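Local coordinates for DNA repair protein RecN (Deinococcus radiodurans, PDB 4ABY) that is an SMC-like ATPase, here its head domain, that binds ATP and may act in recombinational repair of damaged DNA, at residues A187-V192 against V216-H220; A180-H185 against L223-G227. The contacts are given in a common frame with arbitrary orientation. Residue numbers count along the deposited sequence, not the author numbering.

Interaction 1. Residues A187-V192 against V216-H220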
loop_
_atom_site.group_PDB
_atom_site.type_symbol
_atom_site.label_atom_id
_atom_site.label_comp_id
_atom_site.label_asym_id
_atom_site.label_seq_id
_atom_site.Cartn_x
_atom_site.Cartn_y
_atom_site.Cartn_z
ATOM N N ALA A 187 -0.826 -34.835 -0.305
ATOM C CA ALA A 187 -0.893 -36.289 -0.369
ATOM C C ALA A 187 0.454 -36.918 -0.027
ATOM O O ALA A 187 0.521 -37.960 0.625
ATOM C CB ALA A 187 -1.348 -36.728 -1.748
ATOM N N TRP A 188 1.526 -36.275 -0.474
ATOM C CA TRP A 188 2.870 -36.744 -0.193
ATOM C C TRP A 188 3.213 -36.636 1.289
ATOM O O TRP A 188 3.951 -37.466 1.816
ATOM C CB TRP A 188 3.888 -35.976 -1.035
ATOM C CG TRP A 188 5.313 -36.235 -0.645
ATOM C CD1 TRP A 188 5.989 -37.416 -0.744
ATOM C CD2 TRP A 188 6.241 -35.287 -0.108
ATOM N NE1 TRP A 188 7.278 -37.264 -0.293
ATOM C CE2 TRP A 188 7.458 -35.965 0.099
ATOM C CE3 TRP A 188 6.160 -33.933 0.223
ATOM C CZ2 TRP A 188 8.582 -35.331 0.619
ATOM C CZ3 TRP A 188 7.275 -33.309 0.739
ATOM C CH2 TRP A 188 8.470 -34.007 0.934
ATOM N N ARG A 189 2.680 -35.619 1.962
ATOM C CA ARG A 189 2.920 -35.455 3.394
ATOM C C ARG A 189 2.231 -36.545 4.218
ATOM O O ARG A 189 2.727 -36.937 5.272
ATOM C CB ARG A 189 2.478 -34.073 3.875
ATOM C CG ARG A 189 3.263 -32.916 3.282
ATOM C CD ARG A 189 4.754 -33.157 3.378
ATOM N NE ARG A 189 5.202 -33.363 4.751
ATOM C CZ ARG A 189 6.396 -33.855 5.075
ATOM N NH1 ARG A 189 7.256 -34.196 4.123
ATOM N NH2 ARG A 189 6.729 -34.012 6.349
ATOM N N GLU A 190 1.083 -37.022 3.740
ATOM C CA GLU A 190 0.395 -38.142 4.382
ATOM C C GLU A 190 1.272 -39.385 4.340
ATOM O O GLU A 190 1.436 -40.078 5.344
ATOM C CB GLU A 190 -0.933 -38.454 3.685
ATOM C CG GLU A 190 -2.089 -37.537 4.042
ATOM C CD GLU A 190 -3.387 -37.964 3.373
ATOM O OE1 GLU A 190 -4.046 -38.890 3.893
ATOM O OE2 GLU A 190 -3.746 -37.377 2.326
ATOM N N ALA A 191 1.825 -39.664 3.166
ATOM C CA ALA A 191 2.682 -40.823 2.987
ATOM C C ALA A 191 3.904 -40.739 3.887
ATOM O O ALA A 191 4.308 -41.734 4.487
ATOM C CB ALA A 191 3.100 -40.949 1.544
ATOM N N VAL A 192 4.492 -39.549 3.979
ATOM C CA VAL A 192 5.675 -39.356 4.808
ATOM C C VAL A 192 5.320 -39.488 6.274
ATOM O O VAL A 192 6.082 -40.047 7.056
ATOM C CB VAL A 192 6.327 -37.988 4.584
ATOM C CG1 VAL A 192 7.383 -37.739 5.646
ATOM C CG2 VAL A 192 6.934 -37.906 3.192
ATOM N N VAL A 216 5.308 -43.582 -0.834
ATOM C CA VAL A 216 5.886 -42.262 -0.608
ATOM C C VAL A 216 6.849 -41.860 -1.728
ATOM O O VAL A 216 7.006 -40.681 -2.029
ATOM C CB VAL A 216 6.590 -42.175 0.770
ATOM C CG1 VAL A 216 7.939 -42.866 0.733
ATOM C CG2 VAL A 216 6.750 -40.731 1.198
ATOM N N ASP A 217 7.482 -42.843 -2.355
ATOM C CA ASP A 217 8.419 -42.557 -3.429
ATOM C C ASP A 217 7.675 -42.229 -4.720
ATOM O O ASP A 217 8.129 -41.406 -5.516
ATOM C CB ASP A 217 9.383 -43.729 -3.632
ATOM C CG ASP A 217 10.326 -43.917 -2.455
ATOM O OD1 ASP A 217 10.430 -42.997 -1.617
ATOM O OD2 ASP A 217 10.968 -44.983 -2.366
ATOM N N ALA A 218 6.528 -42.866 -4.921
ATOM C CA ALA A 218 5.707 -42.599 -6.097
ATOM C C ALA A 218 5.089 -41.213 -5.995
ATOM O O ALA A 218 5.027 -40.472 -6.978
ATOM C CB ALA A 218 4.621 -43.649 -6.239
ATOM N N LEU A 219 4.627 -40.875 -4.795
ATOM C CA LEU A 219 4.012 -39.581 -4.545
ATOM C C LEU A 219 5.030 -38.451 -4.706
ATOM O O LEU A 219 4.698 -37.368 -5.196
ATOM C CB LEU A 219 3.374 -39.553 -3.151
ATOM C CG LEU A 219 2.082 -40.364 -2.975
ATOM C CD1 LEU A 219 1.735 -40.556 -1.507
ATOM C CD2 LEU A 219 0.922 -39.715 -3.715
ATOM N N HIS A 220 6.269 -38.711 -4.302
ATOM C CA HIS A 220 7.334 -37.727 -4.426
ATOM C C HIS A 220 7.684 -37.496 -5.888
ATOM O O HIS A 220 8.142 -36.416 -6.265
ATOM C CB HIS A 220 8.574 -38.186 -3.667
ATOM C CG HIS A 220 9.648 -37.149 -3.586
ATOM N ND1 HIS A 220 10.682 -37.073 -4.494
ATOM C CD2 HIS A 220 9.849 -36.141 -2.703
ATOM C CE1 HIS A 220 11.472 -36.062 -4.175
ATOM N NE2 HIS A 220 10.990 -35.483 -3.091
#
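Two antiparallel helical segments pass each other here, their axes 8.9 Å apart at closest approach and crossing at -157°, the sense expected of a left-handed coiled coil. Ala191 faces Val216 with CA atoms 5.0 Å apart, and one turn back Trp188 faces Leu219 at 5.3 Å. No hydrogen bond crosses the interface; it is held by apolar contact. Ala191 CB lies 3.4 Å from Leu219 CD1 and 3.7 Å from Val216 CG2, its small size leaving room for both larger residues. Val216 CG2 also meets Val192 CG2 at 3.5 Å. The indole of Trp188 leans across the seam: its edge borders Leu219 CB (4.1 Å from Trp188 CD1), while Trp188 CZ2 approaches His220 CD2 at 3.6 Å, the two ring systems lying obliquely. Asp217 forms a salt bridge with Arg213 of the engineered linker. The contact joins the C-terminal half of helix 175-197 to the first turns of helix 214-249, far out on a two-helix arm, its centre about 39 Å from that of the chain.

Interaction 2. Residues A180-H185 against L223-G227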
loop_
_atom_site.group_PDB
_atom_site.type_symbol
_atom_site.label_atom_id
_atom_site.label_comp_id
_atom_site.label_asym_id
_atom_site.label_seq_id
_atom_site.Cartn_x
_atom_site.Cartn_y
_atom_site.Cartn_z
ATOM N N ALA A 180 -2.936 -27.966 -8.241
ATOM C CA ALA A 180 -2.465 -29.293 -8.601
ATOM C C ALA A 180 -1.254 -29.654 -7.756
ATOM O O ALA A 180 -1.131 -30.784 -7.286
ATOM C CB ALA A 180 -2.125 -29.349 -10.071
ATOM N N TYR A 181 -0.361 -28.690 -7.560
ATOM C CA TYR A 181 0.793 -28.905 -6.702
ATOM C C TYR A 181 0.353 -29.111 -5.263
ATOM O O TYR A 181 0.739 -30.084 -4.623
ATOM C CB TYR A 181 1.771 -27.730 -6.764
ATOM C CG TYR A 181 3.001 -27.975 -5.920
ATOM C CD1 TYR A 181 4.083 -28.679 -6.428
ATOM C CD2 TYR A 181 3.065 -27.540 -4.607
ATOM C CE1 TYR A 181 5.197 -28.927 -5.661
ATOM C CE2 TYR A 181 4.179 -27.785 -3.830
ATOM C CZ TYR A 181 5.241 -28.479 -4.365
ATOM O OH TYR A 181 6.353 -28.729 -3.600
ATOM N N ALA A 182 -0.450 -28.181 -4.759
ATOM C CA ALA A 182 -0.904 -28.217 -3.373
ATOM C C ALA A 182 -1.462 -29.584 -2.997
ATOM O O ALA A 182 -1.152 -30.123 -1.933
ATOM C CB ALA A 182 -1.940 -27.143 -3.136
ATOM N N ALA A 183 -2.292 -30.137 -3.876
ATOM C CA ALA A 183 -2.888 -31.442 -3.644
ATOM C C ALA A 183 -1.810 -32.514 -3.582
ATOM O O ALA A 183 -1.776 -33.320 -2.651
ATOM C CB ALA A 183 -3.889 -31.758 -4.731
ATOM N N ALA A 184 -0.932 -32.515 -4.581
ATOM C CA ALA A 184 0.174 -33.462 -4.632
ATOM C C ALA A 184 1.038 -33.371 -3.375
ATOM O O ALA A 184 1.373 -34.385 -2.763
ATOM C CB ALA A 184 1.010 -33.224 -5.873
ATOM N N HIS A 185 1.391 -32.151 -2.992
ATOM C CA HIS A 185 2.214 -31.932 -1.816
ATOM C C HIS A 185 1.537 -32.460 -0.558
ATOM O O HIS A 185 2.185 -33.066 0.294
ATOM C CB HIS A 185 2.529 -30.447 -1.653
ATOM C CG HIS A 185 3.349 -30.135 -0.442
ATOM N ND1 HIS A 185 4.706 -29.907 -0.501
ATOM C CD2 HIS A 185 3.003 -30.016 0.862
ATOM C CE1 HIS A 185 5.161 -29.661 0.714
ATOM N NE2 HIS A 185 4.149 -29.722 1.559
ATOM N N LEU A 223 4.967 -35.263 -7.080
ATOM C CA LEU A 223 5.245 -33.953 -6.502
ATOM C C LEU A 223 6.243 -33.157 -7.328
ATOM O O LEU A 223 6.046 -31.971 -7.570
ATOM C CB LEU A 223 5.763 -34.102 -5.076
ATOM C CG LEU A 223 5.979 -32.776 -4.357
ATOM C CD1 LEU A 223 4.676 -32.009 -4.297
ATOM C CD2 LEU A 223 6.528 -33.014 -2.970
ATOM N N LEU A 224 7.323 -33.808 -7.752
ATOM C CA LEU A 224 8.324 -33.148 -8.582
ATOM C C LEU A 224 7.781 -32.930 -9.985
ATOM O O LEU A 224 7.999 -31.884 -10.588
ATOM C CB LEU A 224 9.614 -33.967 -8.636
ATOM C CG LEU A 224 10.270 -34.226 -7.282
ATOM C CD1 LEU A 224 11.661 -34.795 -7.465
ATOM C CD2 LEU A 224 10.324 -32.942 -6.474
ATOM N N LYS A 225 7.066 -33.924 -10.492
ATOM C CA LYS A 225 6.487 -33.865 -11.830
ATOM C C LYS A 225 5.531 -32.683 -11.934
ATOM O O LYS A 225 5.667 -31.824 -12.806
ATOM C CB LYS A 225 5.749 -35.173 -12.131
ATOM C CG LYS A 225 5.213 -35.302 -13.546
ATOM C CD LYS A 225 4.391 -36.576 -13.693
ATOM C CE LYS A 225 3.898 -36.776 -15.120
ATOM N NZ LYS A 225 2.935 -35.725 -15.543
ATOM N N VAL A 226 4.561 -32.658 -11.028
ATOM C CA VAL A 226 3.589 -31.581 -10.945
ATOM C C VAL A 226 4.284 -30.264 -10.617
ATOM O O VAL A 226 3.969 -29.226 -11.197
ATOM C CB VAL A 226 2.541 -31.883 -9.857
ATOM C CG1 VAL A 226 1.575 -30.721 -9.699
ATOM C CG2 VAL A 226 1.798 -33.162 -10.187
ATOM N N GLY A 227 5.231 -30.315 -9.687
ATOM C CA GLY A 227 5.949 -29.131 -9.261
ATOM C C GLY A 227 6.607 -28.442 -10.434
ATOM O O GLY A 227 6.660 -27.212 -10.499
#
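This is an apolar helix-helix contact in the antiparallel two-helix arm that projects from the ATPase head, on the part of the arm nearer the head and away from the predicted ATP site. The local axes run at 169° and come within 9.0 Å, burying 311 Å² without a hydrogen bond between the segments. Tyr181 lies across from Val226 (CA atoms 5.7 Å apart) and Ala184 across from Leu223 (5.4 Å). Leu223 reaches across the interface, placing its CD1 3.5 Å from His185 CA, 4.2 Å from Ala184 CB and 3.4 Å from Tyr181 CE1; the short Ala184 leaves space for it. Val226 CG1 settles against the backbone, 3.5 Å from Tyr181 N and 3.6 Å from Ala180 C. With Trp188, Ala191, Val216 and Leu219, the facing residues Tyr181, Ala184, Leu223 and Val226 follow the 3-4-3 spacing of a heptad repeat on each helix, consistent with the root of the long antiparallel coiled coil that leaves the head of SMC-like proteins. Gly227 lets the tyrosine ring lie close to the second helix: the ring edge rests on Gly227, with Tyr181 CD1 3.4 Å from Gly227 CA. An ideally placed beta carbon on Gly227 would sit only 3.2 Å from Tyr181 CE1. Beyond the two helices, Tyr181 OH hydrogen-bonds to Ala270 O, and Pro269 of strand 269-270 touches the side chains of Tyr181, Leu223 and Leu224.

From the N terminus, the chain builds the first part of the head, including the six-stranded antiparallel sheet, before helix 175-197 contributes 180-185 to interaction 2 and then 187-192 to interaction 1. An engineered, partly unmodelled linker, replacing the middle of the natural protein, turns it back, and helix 214-249 supplies 216-220 first and 223-227 afterwards. Interaction 1 thus closes the shorter loop, nested inside that of interaction 2; both short loops belong to the construct. The rest of the head follows. The centres lie about 10 Å apart, and Trp188 CE3 meets Leu223 CD2 at 3.3 Å, making the interface continuous, with interaction 2 nearer the head and beside strand 269-270.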